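Local coordinates for protein transcriptional regulator, MarR family (Bacillus cereus, PDB 4XRF) that probably binds DNA through a winged helix-turn-helix domain and regulates transcription as a member of the MarR family, at residues P34-L39 and E102-A107; K40-Y45 and I91-K96; T52-M57 and S62-M67; K56-P61 and L127-E132. All coordinates share one frame; numbering follows the deposited sequence.

Contact 1: residues P34-L39 and E102-A107; sequences PQFYIL and EEAMTA. With SO4 (sulfate ion), chain K.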
# COMPACT_ATOMS: atom_id res chain seq x y z
N PRO A 34 -15.17 -3.90 -2.26
CA PRO A 34 -16.35 -3.30 -2.89
C PRO A 34 -16.94 -4.15 -4.03
O PRO A 34 -18.18 -4.16 -4.20
CB PRO A 34 -15.82 -1.95 -3.42
CG PRO A 34 -14.66 -1.64 -2.51
CD PRO A 34 -14.02 -2.99 -2.32
N GLN A 35 -16.08 -4.83 -4.79
CA GLN A 35 -16.56 -5.73 -5.86
C GLN A 35 -17.40 -6.87 -5.27
O GLN A 35 -18.46 -7.23 -5.82
CB GLN A 35 -15.39 -6.33 -6.65
CG GLN A 35 -14.63 -5.36 -7.56
CD GLN A 35 -13.50 -6.06 -8.31
OE1 GLN A 35 -12.80 -6.90 -7.74
NE2 GLN A 35 -13.33 -5.74 -9.57
N PHE A 36 -16.93 -7.44 -4.17
CA PHE A 36 -17.63 -8.52 -3.49
C PHE A 36 -19.01 -8.04 -3.02
O PHE A 36 -20.01 -8.71 -3.25
CB PHE A 36 -16.81 -9.08 -2.31
CG PHE A 36 -17.51 -10.15 -1.52
CD1 PHE A 36 -18.14 -11.23 -2.15
CD2 PHE A 36 -17.49 -10.13 -0.13
CE1 PHE A 36 -18.77 -12.23 -1.42
CE2 PHE A 36 -18.10 -11.15 0.62
CZ PHE A 36 -18.76 -12.19 -0.04
N TYR A 37 -19.04 -6.87 -2.37
CA TYR A 37 -20.30 -6.32 -1.89
C TYR A 37 -21.27 -6.02 -3.02
O TYR A 37 -22.46 -6.28 -2.90
CB TYR A 37 -20.12 -5.07 -1.01
CG TYR A 37 -21.37 -4.87 -0.20
CD1 TYR A 37 -21.68 -5.73 0.85
CD2 TYR A 37 -22.26 -3.87 -0.51
CE1 TYR A 37 -22.86 -5.58 1.57
CE2 TYR A 37 -23.43 -3.71 0.21
CZ TYR A 37 -23.72 -4.57 1.25
OH TYR A 37 -24.88 -4.41 1.96
N ILE A 38 -20.77 -5.47 -4.12
CA ILE A 38 -21.60 -5.33 -5.31
C ILE A 38 -22.27 -6.64 -5.72
O ILE A 38 -23.49 -6.69 -5.91
CB ILE A 38 -20.84 -4.67 -6.49
CG1 ILE A 38 -20.64 -3.17 -6.19
CG2 ILE A 38 -21.64 -4.78 -7.80
CD1 ILE A 38 -19.55 -2.50 -7.03
N LEU A 39 -21.48 -7.70 -5.88
CA LEU A 39 -22.02 -9.01 -6.23
C LEU A 39 -23.06 -9.52 -5.21
O LEU A 39 -24.05 -10.14 -5.61
CB LEU A 39 -20.89 -10.06 -6.40
CG LEU A 39 -19.86 -9.81 -7.51
CD1 LEU A 39 -18.90 -10.99 -7.61
CD2 LEU A 39 -20.53 -9.58 -8.87
N GLU A 102 -20.74 -16.99 -4.15
CA GLU A 102 -20.86 -18.14 -3.23
C GLU A 102 -19.50 -18.69 -2.80
O GLU A 102 -19.28 -18.95 -1.61
CB GLU A 102 -21.69 -19.26 -3.86
CG GLU A 102 -23.15 -18.88 -4.09
CD GLU A 102 -23.94 -19.98 -4.79
OE1 GLU A 102 -23.59 -21.17 -4.63
OE2 GLU A 102 -24.92 -19.66 -5.48
N GLU A 103 -18.60 -18.86 -3.76
CA GLU A 103 -17.23 -19.25 -3.47
C GLU A 103 -16.53 -18.24 -2.55
O GLU A 103 -15.92 -18.62 -1.56
CB GLU A 103 -16.47 -19.43 -4.79
CG GLU A 103 -14.96 -19.57 -4.67
CD GLU A 103 -14.28 -19.33 -6.02
OE1 GLU A 103 -14.23 -20.29 -6.83
OE2 GLU A 103 -13.81 -18.19 -6.26
N ALA A 104 -16.65 -16.95 -2.87
CA ALA A 104 -16.11 -15.88 -2.03
C ALA A 104 -16.63 -15.89 -0.58
O ALA A 104 -15.88 -15.61 0.36
CB ALA A 104 -16.36 -14.51 -2.66
N MET A 105 -17.91 -16.18 -0.42
CA MET A 105 -18.54 -16.41 0.87
C MET A 105 -17.71 -17.37 1.73
O MET A 105 -17.35 -17.06 2.87
CB MET A 105 -19.91 -17.04 0.64
CG MET A 105 -20.99 -16.64 1.61
SD MET A 105 -21.73 -15.10 1.06
CE MET A 105 -21.02 -13.99 2.27
N THR A 106 -17.41 -18.54 1.17
CA THR A 106 -16.73 -19.61 1.90
C THR A 106 -15.24 -19.32 2.10
O THR A 106 -14.66 -19.76 3.09
CB THR A 106 -16.90 -20.98 1.20
OG1 THR A 106 -16.15 -21.00 -0.02
CG2 THR A 106 -18.38 -21.28 0.89
N ALA A 107 -14.64 -18.57 1.18
CA ALA A 107 -13.20 -18.31 1.23
C ALA A 107 -12.84 -16.96 1.88
O ALA A 107 -11.73 -16.45 1.71
CB ALA A 107 -12.59 -18.43 -0.16
S SO4 K . -28.02 -3.22 0.97
O1 SO4 K . -28.77 -1.93 1.06
O2 SO4 K . -28.39 -3.90 -0.29
O3 SO4 K . -28.39 -4.11 2.10
O4 SO4 K . -26.57 -2.87 0.99

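Contact 2: residues K40-Y45 and I91-K96; sequences KILDHY and IELTKK. With PO4 (phosphate ion), chain C.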
# COMPACT_ATOMS: atom_id res chain seq x y z
N LYS A 40 -22.83 -9.27 -3.92
CA LYS A 40 -23.81 -9.64 -2.90
C LYS A 40 -25.13 -8.90 -3.06
O LYS A 40 -26.19 -9.50 -2.90
CB LYS A 40 -23.30 -9.42 -1.47
CG LYS A 40 -22.19 -10.35 -1.06
CD LYS A 40 -21.83 -10.14 0.41
CE LYS A 40 -22.84 -10.77 1.36
NZ LYS A 40 -22.35 -10.70 2.78
N ILE A 41 -25.07 -7.60 -3.38
CA ILE A 41 -26.29 -6.82 -3.65
C ILE A 41 -27.09 -7.44 -4.81
O ILE A 41 -28.30 -7.63 -4.71
CB ILE A 41 -26.00 -5.33 -3.94
CG1 ILE A 41 -25.31 -4.68 -2.73
CG2 ILE A 41 -27.28 -4.59 -4.32
CD1 ILE A 41 -24.86 -3.26 -2.99
N LEU A 42 -26.39 -7.75 -5.90
CA LEU A 42 -27.02 -8.30 -7.11
C LEU A 42 -27.51 -9.73 -6.90
O LEU A 42 -28.49 -10.14 -7.52
CB LEU A 42 -26.04 -8.26 -8.29
CG LEU A 42 -25.61 -6.85 -8.70
CD1 LEU A 42 -24.46 -6.92 -9.69
CD2 LEU A 42 -26.77 -6.07 -9.28
N ASP A 43 -26.83 -10.47 -6.02
CA ASP A 43 -27.29 -11.80 -5.62
C ASP A 43 -28.58 -11.69 -4.80
O ASP A 43 -29.48 -12.52 -4.94
CB ASP A 43 -26.24 -12.51 -4.79
CG ASP A 43 -26.50 -14.01 -4.66
OD1 ASP A 43 -27.24 -14.58 -5.49
OD2 ASP A 43 -25.95 -14.63 -3.73
N HIS A 44 -28.66 -10.67 -3.95
CA HIS A 44 -29.78 -10.52 -3.05
C HIS A 44 -31.01 -10.01 -3.81
O HIS A 44 -32.06 -10.66 -3.79
CB HIS A 44 -29.40 -9.62 -1.86
CG HIS A 44 -30.50 -9.36 -0.88
ND1 HIS A 44 -30.39 -8.44 0.13
CD2 HIS A 44 -31.75 -9.89 -0.77
CE1 HIS A 44 -31.51 -8.41 0.83
NE2 HIS A 44 -32.36 -9.28 0.30
N TYR A 45 -30.87 -8.88 -4.50
CA TYR A 45 -31.99 -8.21 -5.15
C TYR A 45 -32.15 -8.55 -6.63
O TYR A 45 -33.09 -8.09 -7.27
CB TYR A 45 -31.85 -6.70 -5.00
CG TYR A 45 -31.95 -6.22 -3.57
CD1 TYR A 45 -33.19 -6.08 -2.93
CD2 TYR A 45 -30.80 -5.88 -2.86
CE1 TYR A 45 -33.28 -5.62 -1.61
CE2 TYR A 45 -30.88 -5.43 -1.55
CZ TYR A 45 -32.12 -5.30 -0.93
OH TYR A 45 -32.17 -4.85 0.37
N ILE A 91 -27.64 -3.53 -14.22
CA ILE A 91 -26.55 -4.45 -13.94
C ILE A 91 -27.11 -5.77 -13.39
O ILE A 91 -28.02 -5.78 -12.55
CB ILE A 91 -25.51 -3.86 -12.94
CG1 ILE A 91 -25.16 -2.40 -13.28
CG2 ILE A 91 -24.27 -4.74 -12.84
CD1 ILE A 91 -24.64 -2.18 -14.69
N GLU A 92 -26.56 -6.87 -13.87
CA GLU A 92 -27.06 -8.19 -13.58
C GLU A 92 -25.91 -9.17 -13.38
O GLU A 92 -24.95 -9.15 -14.14
CB GLU A 92 -27.89 -8.66 -14.75
CG GLU A 92 -28.60 -9.97 -14.50
CD GLU A 92 -29.58 -10.30 -15.60
OE1 GLU A 92 -29.14 -10.75 -16.69
OE2 GLU A 92 -30.79 -10.10 -15.39
N LEU A 93 -26.03 -10.03 -12.37
CA LEU A 93 -25.08 -11.10 -12.11
C LEU A 93 -25.10 -12.11 -13.27
O LEU A 93 -26.17 -12.46 -13.77
CB LEU A 93 -25.50 -11.79 -10.82
CG LEU A 93 -24.55 -12.23 -9.73
CD1 LEU A 93 -23.47 -11.20 -9.41
CD2 LEU A 93 -25.40 -12.57 -8.52
N THR A 94 -23.94 -12.55 -13.74
CA THR A 94 -23.91 -13.67 -14.69
C THR A 94 -23.89 -14.99 -13.91
O THR A 94 -23.76 -14.99 -12.68
CB THR A 94 -22.72 -13.60 -15.67
OG1 THR A 94 -21.49 -13.63 -14.94
CG2 THR A 94 -22.77 -12.33 -16.52
N LYS A 95 -24.03 -16.11 -14.61
CA LYS A 95 -23.83 -17.43 -14.00
C LYS A 95 -22.46 -17.52 -13.29
O LYS A 95 -22.40 -17.97 -12.15
CB LYS A 95 -24.01 -18.56 -15.03
N LYS A 96 -21.39 -17.07 -13.95
CA LYS A 96 -20.04 -16.97 -13.34
C LYS A 96 -20.04 -16.11 -12.07
O LYS A 96 -19.47 -16.49 -11.06
CB LYS A 96 -19.04 -16.35 -14.32
CG LYS A 96 -18.09 -17.31 -15.00
CD LYS A 96 -17.56 -16.66 -16.28
CE LYS A 96 -16.29 -17.34 -16.77
NZ LYS A 96 -16.55 -18.72 -17.27
P PO4 C . -23.24 -7.75 5.13
O1 PO4 C . -23.93 -7.81 3.79
O2 PO4 C . -22.54 -6.43 5.28
O3 PO4 C . -24.27 -7.95 6.22
O4 PO4 C . -22.21 -8.85 5.18
O HOH W 1 -28.35 -10.09 -10.65

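Contact 3: residues T52-M57 and S62-M67; sequences TLAKKM and SAITVM. With SO4 (sulfate ion), chain K.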
# COMPACT_ATOMS: atom_id res chain seq x y z
N THR A 52 -28.81 2.74 -8.37
CA THR A 52 -29.13 2.13 -7.08
C THR A 52 -27.88 1.50 -6.40
O THR A 52 -27.68 1.62 -5.19
CB THR A 52 -30.24 1.07 -7.22
OG1 THR A 52 -31.42 1.67 -7.78
CG2 THR A 52 -30.60 0.45 -5.88
N LEU A 53 -27.04 0.83 -7.19
CA LEU A 53 -25.77 0.33 -6.69
C LEU A 53 -24.92 1.46 -6.10
O LEU A 53 -24.41 1.33 -4.98
CB LEU A 53 -25.00 -0.39 -7.80
CG LEU A 53 -25.57 -1.72 -8.30
CD1 LEU A 53 -24.71 -2.23 -9.46
CD2 LEU A 53 -25.63 -2.75 -7.18
N ALA A 54 -24.79 2.56 -6.85
CA ALA A 54 -24.09 3.75 -6.38
C ALA A 54 -24.65 4.24 -5.03
O ALA A 54 -23.89 4.50 -4.11
CB ALA A 54 -24.16 4.87 -7.43
N LYS A 55 -25.97 4.39 -4.94
CA LYS A 55 -26.62 4.78 -3.68
C LYS A 55 -26.31 3.80 -2.55
O LYS A 55 -25.98 4.22 -1.43
CB LYS A 55 -28.13 4.86 -3.88
CG LYS A 55 -28.79 5.93 -3.03
N LYS A 56 -26.41 2.51 -2.82
CA LYS A 56 -26.11 1.51 -1.78
C LYS A 56 -24.65 1.54 -1.31
O LYS A 56 -24.37 1.17 -0.16
CB LYS A 56 -26.53 0.11 -2.22
CG LYS A 56 -28.04 -0.12 -2.19
CD LYS A 56 -28.40 -1.36 -3.00
CE LYS A 56 -29.90 -1.62 -3.02
NZ LYS A 56 -30.40 -2.13 -1.71
N MET A 57 -23.74 1.98 -2.19
CA MET A 57 -22.28 2.04 -1.87
C MET A 57 -21.85 3.44 -1.38
O MET A 57 -20.69 3.65 -1.01
CB MET A 57 -21.42 1.70 -3.10
CG MET A 57 -21.70 0.38 -3.81
SD MET A 57 -21.27 -1.08 -2.84
CE MET A 57 -19.49 -0.98 -2.71
N SER A 62 -20.41 7.76 -11.45
CA SER A 62 -19.12 7.62 -12.15
C SER A 62 -18.14 6.66 -11.48
O SER A 62 -17.31 6.05 -12.16
CB SER A 62 -18.45 9.00 -12.29
OG SER A 62 -17.64 9.27 -11.15
N ALA A 63 -18.23 6.55 -10.16
CA ALA A 63 -17.39 5.63 -9.41
C ALA A 63 -17.87 4.20 -9.61
O ALA A 63 -17.07 3.27 -9.76
CB ALA A 63 -17.37 6.00 -7.94
N ILE A 64 -19.19 4.01 -9.64
CA ILE A 64 -19.74 2.67 -9.83
C ILE A 64 -19.46 2.17 -11.26
O ILE A 64 -19.22 0.97 -11.46
CB ILE A 64 -21.24 2.60 -9.44
CG1 ILE A 64 -21.54 1.34 -8.65
CG2 ILE A 64 -22.13 2.63 -10.65
CD1 ILE A 64 -21.00 1.33 -7.24
N THR A 65 -19.43 3.10 -12.21
CA THR A 65 -19.13 2.80 -13.62
C THR A 65 -17.79 2.08 -13.75
O THR A 65 -17.72 1.04 -14.40
CB THR A 65 -19.19 4.06 -14.51
OG1 THR A 65 -20.54 4.52 -14.57
CG2 THR A 65 -18.73 3.75 -15.95
N VAL A 66 -16.75 2.62 -13.13
CA VAL A 66 -15.42 1.98 -13.15
C VAL A 66 -15.46 0.58 -12.52
O VAL A 66 -14.90 -0.37 -13.07
CB VAL A 66 -14.32 2.86 -12.51
CG1 VAL A 66 -12.93 2.23 -12.67
CG2 VAL A 66 -14.31 4.24 -13.17
N MET A 67 -16.13 0.46 -11.37
CA MET A 67 -16.24 -0.82 -10.66
C MET A 67 -16.89 -1.86 -11.56
O MET A 67 -16.39 -2.98 -11.73
CB MET A 67 -17.04 -0.68 -9.36
CG MET A 67 -16.18 -0.39 -8.14
SD MET A 67 -17.06 0.13 -6.63
CE MET A 67 -17.04 1.91 -6.80
S SO4 K . -28.02 -3.22 0.97
O1 SO4 K . -28.77 -1.93 1.06
O2 SO4 K . -28.39 -3.90 -0.29
O3 SO4 K . -28.39 -4.11 2.10
O4 SO4 K . -26.57 -2.87 0.99

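Contact 4: residues K56-P61 and L127-E132; sequences KMYVKP and LLRLFE. With ISQ (isoquinoline), chain E; SO4 (sulfate ion), chain K.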
# COMPACT_ATOMS: atom_id res chain seq x y z
N LYS A 56 -26.41 2.51 -2.82
CA LYS A 56 -26.11 1.51 -1.78
C LYS A 56 -24.65 1.54 -1.31
O LYS A 56 -24.37 1.17 -0.16
CB LYS A 56 -26.53 0.11 -2.22
CG LYS A 56 -28.04 -0.12 -2.19
CD LYS A 56 -28.40 -1.36 -3.00
CE LYS A 56 -29.90 -1.62 -3.02
NZ LYS A 56 -30.40 -2.13 -1.71
N MET A 57 -23.74 1.98 -2.19
CA MET A 57 -22.28 2.04 -1.87
C MET A 57 -21.85 3.44 -1.38
O MET A 57 -20.69 3.65 -1.01
CB MET A 57 -21.42 1.70 -3.10
CG MET A 57 -21.70 0.38 -3.81
SD MET A 57 -21.27 -1.08 -2.84
CE MET A 57 -19.49 -0.98 -2.71
N TYR A 58 -22.79 4.39 -1.44
CA TYR A 58 -22.54 5.77 -1.01
C TYR A 58 -21.51 6.51 -1.87
O TYR A 58 -20.85 7.44 -1.41
CB TYR A 58 -22.21 5.82 0.50
CG TYR A 58 -23.39 5.37 1.33
CD1 TYR A 58 -23.58 4.03 1.64
CD2 TYR A 58 -24.37 6.29 1.74
CE1 TYR A 58 -24.68 3.61 2.37
CE2 TYR A 58 -25.47 5.88 2.48
CZ TYR A 58 -25.61 4.53 2.80
OH TYR A 58 -26.69 4.11 3.53
N VAL A 59 -21.41 6.09 -3.13
CA VAL A 59 -20.50 6.70 -4.10
C VAL A 59 -21.24 7.35 -5.28
O VAL A 59 -22.45 7.13 -5.46
CB VAL A 59 -19.49 5.65 -4.65
CG1 VAL A 59 -18.69 5.01 -3.52
CG2 VAL A 59 -20.21 4.59 -5.48
N LYS A 60 -20.53 8.16 -6.06
CA LYS A 60 -21.07 8.76 -7.30
C LYS A 60 -21.34 7.68 -8.36
O LYS A 60 -20.65 6.67 -8.38
CB LYS A 60 -20.06 9.76 -7.88
CG LYS A 60 -19.80 11.01 -7.06
CD LYS A 60 -20.99 11.96 -7.12
CE LYS A 60 -20.61 13.36 -6.66
NZ LYS A 60 -21.82 14.21 -6.50
N PRO A 61 -22.34 7.91 -9.25
CA PRO A 61 -22.52 7.04 -10.43
C PRO A 61 -21.22 6.73 -11.20
O PRO A 61 -20.96 5.57 -11.53
CB PRO A 61 -23.48 7.85 -11.31
CG PRO A 61 -24.30 8.64 -10.34
CD PRO A 61 -23.43 8.90 -9.13
N LEU A 127 -20.48 1.46 13.54
CA LEU A 127 -19.31 1.61 12.69
C LEU A 127 -19.76 1.78 11.23
O LEU A 127 -19.27 2.66 10.51
CB LEU A 127 -18.38 0.40 12.83
CG LEU A 127 -16.98 0.45 12.22
CD1 LEU A 127 -16.15 1.57 12.84
CD2 LEU A 127 -16.27 -0.89 12.38
N LEU A 128 -20.68 0.93 10.81
CA LEU A 128 -21.18 0.97 9.45
C LEU A 128 -21.80 2.34 9.13
O LEU A 128 -21.52 2.90 8.07
CB LEU A 128 -22.19 -0.16 9.19
CG LEU A 128 -22.95 -0.09 7.87
CD1 LEU A 128 -22.00 -0.34 6.71
CD2 LEU A 128 -24.12 -1.06 7.85
N ARG A 129 -22.61 2.89 10.04
CA ARG A 129 -23.24 4.20 9.77
C ARG A 129 -22.20 5.33 9.77
O ARG A 129 -22.30 6.26 8.97
CB ARG A 129 -24.39 4.51 10.74
CG ARG A 129 -25.69 4.92 10.05
CD ARG A 129 -25.60 6.29 9.33
NE ARG A 129 -26.79 6.61 8.54
CZ ARG A 129 -26.84 6.61 7.20
NH1 ARG A 129 -25.77 6.30 6.48
NH2 ARG A 129 -27.97 6.93 6.58
N LEU A 130 -21.20 5.24 10.65
CA LEU A 130 -20.09 6.20 10.64
C LEU A 130 -19.27 6.15 9.33
O LEU A 130 -18.87 7.18 8.79
CB LEU A 130 -19.18 6.03 11.85
CG LEU A 130 -19.85 6.37 13.19
CD1 LEU A 130 -19.07 5.75 14.34
CD2 LEU A 130 -20.05 7.87 13.38
N PHE A 131 -19.03 4.93 8.83
CA PHE A 131 -18.33 4.74 7.57
C PHE A 131 -19.15 5.24 6.38
O PHE A 131 -18.61 5.81 5.44
CB PHE A 131 -17.96 3.26 7.37
CG PHE A 131 -16.72 2.84 8.09
CD1 PHE A 131 -16.11 3.66 9.03
CD2 PHE A 131 -16.18 1.58 7.86
CE1 PHE A 131 -14.98 3.24 9.72
CE2 PHE A 131 -15.05 1.16 8.54
CZ PHE A 131 -14.44 1.99 9.47
N GLU A 132 -20.46 5.00 6.41
CA GLU A 132 -21.35 5.48 5.36
C GLU A 132 -21.35 7.01 5.36
O GLU A 132 -21.31 7.65 4.30
CB GLU A 132 -22.76 4.92 5.54
CG GLU A 132 -22.89 3.44 5.19
CD GLU A 132 -24.23 2.83 5.57
OE1 GLU A 132 -25.02 3.47 6.29
OE2 GLU A 132 -24.50 1.68 5.14
C1 ISQ E . -8.63 6.13 8.14
N2 ISQ E . -8.78 7.20 8.95
C3 ISQ E . -9.95 7.48 9.56
C4 ISQ E . -11.09 6.70 9.37
C4A ISQ E . -11.01 5.58 8.55
C5 ISQ E . -12.10 4.76 8.31
C6 ISQ E . -11.95 3.65 7.47
C7 ISQ E . -10.73 3.36 6.85
C8 ISQ E . -9.60 4.17 7.05
C8A ISQ E . -9.71 5.28 7.89
S SO4 K . -28.02 -3.22 0.97
O1 SO4 K . -28.77 -1.93 1.06
O2 SO4 K . -28.39 -3.90 -0.29
O3 SO4 K . -28.39 -4.11 2.10
O4 SO4 K . -26.57 -2.87 0.99

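Contact 1: residues P34-L39 and E102-A107
Phe36 lays the far end of its ring against helix 95-106, where CE1 meets the methyl CB of Ala104 at 3.5 Å. That methyl comes in obliquely. The Met105 methyl meets the ring instead at its edge, near the ring plane, with CE 3.7 Å from Phe36 CZ. Two features bring these groups together: Phe36 carries CG anti to its backbone N (chi1 177°), and the Met105 chain, bent at both chi2 and chi3, folds its end toward the ring and crosses it at about a right angle. Val101, one turn before Met105, and Arg108 also touch the Phe36 side chain, and Asp5 of the second subunit packs on both Phe36 and Met105. On the next residue, a sulfate oxygen, O4, lies at the edge of the Tyr37 ring; the same ion is bound by Lys6 of the second subunit. At the end of helix 95-106, Thr106 OG1 bonds back to Glu103 O at 2.8 Å. Between 34-39 and 102-107 the join of the winged-helix domain to helix 95-106 is wholly apolar, one ring against two methyls, with no directed polar bond.

Contact 2: residues K40-Y45 and I91-K96
Leu42, buried together with Ile91, is wedged from helix 33-45 against the end of strand 89-93, which the helix crosses at 83° with the axes of the two short segments 7.9 Å apart. Its two methyls divide the work: CD1 meets Ile91 CG2 at 3.8 Å, while CD2 sits 3.5 Å from the backbone oxygen Ile91 O. With CG1 beside its backbone N, Ile91 turns CG2 to the helix and leads its longer branch off to Leu53 of helix 50-57; Val77 of the neighbouring strand touches both Leu42 and Ile91. Leu93 closes the other flank, its CD1 lying more loosely beside Leu42 CB at 4.1 Å.

Exposed Asp43 marks the solvent side. Leu93 CD2 presses on the helix backbone there, 3.5 Å from Asp43 CA, and also touches Asp43 CB. One water takes the Leu93 N-H at 2.9 Å and donates to Leu42 O at 3.1 Å, bridging strand and helix where their backbones do not meet directly. Away from the strand, Lys40 NZ donates to O4 of a phosphate, probably from the crystallisation liquor, at 3.0 Å. Helix and wing strand are thus joined by aliphatic branches and a single water bridge, while the Lys40 ammonium faces the phosphate and forms a salt bridge with Asp5 of the second subunit.

Contact 3: residues T52-M57 and S62-M67
Ile64 plugs the angle between helices 50-57 and 61-73, the consecutive pair that forms the helix-turn-helix of this winged-helix fold; the second of them is the recognition helix of MarR proteins and would probably enter the DNA major groove. The short segments stand 105° apart, with axes 9.1 Å from each other at their closest.

Apolar packing accounts for the whole join. The ethyl branch of Ile64 reaches across the turn: CG1 lies 4.0 Å from Leu53 CB and 3.9 Å from the backbone atom Ala54 N, and the terminal CD1 runs on to Met57. Ala54, whose CA makes the closest CA approach of the two segments, to that of Ile64, sets its CB 4.2 Å from Ile64 CB. Met57 crosses Ile64 at about a right angle; bent at chi2 and chi3, it curls its sulfur and methyl away to pack on Pro34 and Tyr37 of helix 33-45, so that the same side chain links helix 50-57 to two others. Leu53 likewise packs on Ile41 of helix 33-45.

Ionic contacts lie on another side of helix 50-57. Lys56 runs extended as far as CE and then bends at chi4 (-73°), which carries its ammonium to a sulfate; NZ donates to O2 at 3.0 Å and to O1 at 3.2 Å. Lys6 of the second subunit binds the same anion.

In the interior, the closest approach between the two segments is that of Ile64 CD1 to Met57 CG, 3.6 Å.

Contact 4: residues K56-P61 and L127-E132
Tyr58 and Glu132 lie one over the other: the tyrosine ring receives Glu132 CB over its centre, a CH-pi contact with CB 3.9 Å from the ring centroid and 10° off the ring normal. From there the glutamate chain, extended beyond CG, runs obliquely over the same ring toward the hydroxyl. CG and CD both come within 3.3 Å of Tyr58 CE1, and the carboxylate plane is turned 32° from the ring plane. At the far end Tyr58 OH and Glu132 OE1 are 3.3 Å apart.

Arg129, one turn earlier on the helix, starts away from Tyr58, but a bend at chi2 brings its guanidinium back. NH1 makes a 2.9 Å salt bridge with Glu132 OE1, which helps fix the carboxylate beside the tyrosine hydroxyl; the guanidinium stands at 75° to the ring, with NH1 3.8 Å from Tyr58 OH. The paired charge probably favours an ionised Glu132, and Lys6 of the second subunit adds a weak, long ion pair at OE2.

On a different side of helix 121-139, Phe131 is one of the residues of the isoquinoline pocket, its CE1 lying 3.5 Å from ligand atom C5; Ala11 of the second subunit packs on it.

Tyr58 reaches the helix from a backbone of positive phi, where helix 50-57 ends in a Schellman motif: the turn of the helix-turn-helix, here set against the C-terminal helix that serves dimerisation in MarR proteins.

How the contacts relate
From the N terminus, helix 33-45 supplies the first partners of contacts 1 and 2, and both loops close on the later part of the chain, at 102-107 and 91-96. Contact 2 therefore lies within the span of contact 1, and contact 3, a short closure between 52-57 and 62-67, lies within both. Contact 4 starts from the same helix 50-57 but closes only at 127-132, crossing contacts 1 and 2. Side chains that touch between contacts 1, 2 and 3 link the helix-turn-helix to helix 33-45 and the wing. Contact 1 ties this DNA-binding region to helix 95-106 and contact 4 to helix 121-139, while contacts 2 and 3 hold it together within.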